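Putative glutathionylspermidine synthase (Methylobacillus flagellatus, PDB 3N6X) is a putative glutathionylspermidine synthase with a circularly permuted ATP-grasp domain, and so probably an ATP-dependent ligase. Local coordinates at residues Tyr191-Val196 against Asp468-Lys473. Numbering follows the deposited sequence.
Sequences YPVAPV and DTWILK
The backbones of Val193 and Leu472 meet in a single beta bridge, with a hydrogen bond on either side of the pair: Lys473 N to Pro192 O and Ala194 N to Ile471 O, both 2.8 Å. The second is almost straight, 171° at the hydrogen. Pro192 O also receives a CA-H...O contact from Leu472 CA at 3.3 Å, while Pro192 itself centres an inverse gamma turn. One water accepts from Ile471 N and donates to Ala194 O, giving these two residues, already joined directly, a second, water-mediated link.

Apolar contacts gather on the Trp470 indole. Val193 lies over one face: CG2 sits 4.1 Å from the centroid of the five-membered ring, a CH-pi contact, and CG1, anti to the backbone N (chi1 -175°), covers CG and CD1. Tyr191 CD2 meets the indole edge at CZ3, 3.5 Å away, with the ring planes inclined at 59°. Leu472 CD2 touches both Tyr191 CD1 and Pro192 CD. The indole is held by NE1, which donates in its ring plane to Asp468 OD2 (2.8 Å) from above the carboxylate; that oxygen is also salt-bridged to Arg177. Tyr191 OH is hydrogen-bonded to Ile23 O and Tyr27 N.

The bridge fastens the loop between helices 185-190 and 199-209 to the C-terminal end of strand 464-471; helix 170-183 packs against Trp470, and strand 77-79 is among the strand's other neighbours.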
# COMPACT_ATOMS: atom_id res chain seq x y z
N TYR A 191 19.23 -10.57 -16.05
CA TYR A 191 17.76 -10.55 -16.00
C TYR A 191 17.18 -9.34 -16.75
O TYR A 191 17.67 -8.22 -16.57
CB TYR A 191 17.26 -10.53 -14.56
CG TYR A 191 17.26 -11.88 -13.89
CD1 TYR A 191 16.14 -12.72 -13.96
CD2 TYR A 191 18.32 -12.29 -13.08
CE1 TYR A 191 16.11 -13.94 -13.31
CE2 TYR A 191 18.29 -13.51 -12.40
CZ TYR A 191 17.18 -14.33 -12.52
OH TYR A 191 17.15 -15.54 -11.86
N PRO A 192 16.08 -9.54 -17.52
CA PRO A 192 15.43 -8.39 -18.18
C PRO A 192 14.47 -7.67 -17.21
O PRO A 192 13.25 -7.79 -17.33
CB PRO A 192 14.69 -9.04 -19.36
CG PRO A 192 14.36 -10.42 -18.88
CD PRO A 192 15.35 -10.80 -17.80
N VAL A 193 15.04 -6.93 -16.22
CA VAL A 193 14.26 -6.26 -15.18
C VAL A 193 13.62 -4.97 -15.68
O VAL A 193 14.33 -4.10 -16.21
CB VAL A 193 15.09 -6.04 -13.87
CG1 VAL A 193 14.23 -5.44 -12.76
CG2 VAL A 193 15.74 -7.35 -13.42
N ALA A 194 12.28 -4.84 -15.55
CA ALA A 194 11.56 -3.63 -15.95
C ALA A 194 11.91 -2.47 -15.00
O ALA A 194 12.08 -2.69 -13.80
CB ALA A 194 10.06 -3.88 -15.94
N PRO A 195 12.10 -1.23 -15.53
CA PRO A 195 12.48 -0.11 -14.65
C PRO A 195 11.32 0.44 -13.81
O PRO A 195 10.16 0.22 -14.15
CB PRO A 195 13.00 0.93 -15.63
CG PRO A 195 12.22 0.69 -16.87
CD PRO A 195 11.99 -0.80 -16.94
N VAL A 196 11.64 1.18 -12.72
CA VAL A 196 10.63 1.73 -11.80
C VAL A 196 10.78 3.23 -11.57
O VAL A 196 9.85 3.87 -11.08
CB VAL A 196 10.61 0.97 -10.43
CG1 VAL A 196 10.06 -0.44 -10.58
CG2 VAL A 196 11.99 0.95 -9.78
N ASP A 468 14.06 -5.93 -2.94
CA ASP A 468 13.76 -5.32 -4.23
C ASP A 468 12.82 -6.28 -4.95
O ASP A 468 12.95 -7.50 -4.79
CB ASP A 468 15.06 -5.15 -5.05
CG ASP A 468 14.92 -4.42 -6.38
OD1 ASP A 468 13.82 -3.88 -6.65
OD2 ASP A 468 15.91 -4.39 -7.14
N THR A 469 11.84 -5.76 -5.70
CA THR A 469 10.92 -6.61 -6.47
C THR A 469 11.22 -6.44 -7.94
O THR A 469 11.11 -5.32 -8.48
CB THR A 469 9.43 -6.29 -6.14
OG1 THR A 469 9.24 -6.34 -4.74
CG2 THR A 469 8.45 -7.24 -6.84
N TRP A 470 11.58 -7.53 -8.61
CA TRP A 470 11.91 -7.52 -10.03
C TRP A 470 10.74 -8.01 -10.85
O TRP A 470 10.26 -9.12 -10.64
CB TRP A 470 13.12 -8.41 -10.30
CG TRP A 470 14.43 -7.92 -9.76
CD1 TRP A 470 14.66 -6.76 -9.07
CD2 TRP A 470 15.70 -8.56 -9.91
NE1 TRP A 470 15.99 -6.66 -8.74
CE2 TRP A 470 16.66 -7.75 -9.25
CE3 TRP A 470 16.13 -9.75 -10.54
CZ2 TRP A 470 18.02 -8.09 -9.22
CZ3 TRP A 470 17.47 -10.08 -10.48
CH2 TRP A 470 18.40 -9.26 -9.84
N ILE A 471 10.28 -7.20 -11.81
CA ILE A 471 9.27 -7.62 -12.76
C ILE A 471 9.98 -7.80 -14.09
O ILE A 471 10.61 -6.86 -14.58
CB ILE A 471 8.04 -6.65 -12.83
CG1 ILE A 471 7.06 -6.90 -11.64
CG2 ILE A 471 7.27 -6.84 -14.15
CD1 ILE A 471 7.49 -6.43 -10.27
N LEU A 472 10.00 -9.03 -14.60
CA LEU A 472 10.68 -9.34 -15.86
C LEU A 472 9.91 -8.84 -17.06
O LEU A 472 8.68 -8.89 -17.06
CB LEU A 472 10.98 -10.84 -15.98
CG LEU A 472 11.84 -11.45 -14.85
CD1 LEU A 472 12.37 -12.80 -15.25
CD2 LEU A 472 13.01 -10.49 -14.43
N LYS A 473 10.63 -8.27 -18.05
CA LYS A 473 10.03 -7.68 -19.26
C LYS A 473 9.39 -8.71 -20.20
O LYS A 473 9.89 -9.82 -20.33
CB LYS A 473 11.05 -6.82 -20.02
CG LYS A 473 11.31 -5.48 -19.35
CD LYS A 473 12.28 -4.63 -20.15
CE LYS A 473 13.66 -4.61 -19.54
NZ LYS A 473 14.60 -3.80 -20.34
O HOH W 1 10.89 -4.23 -11.85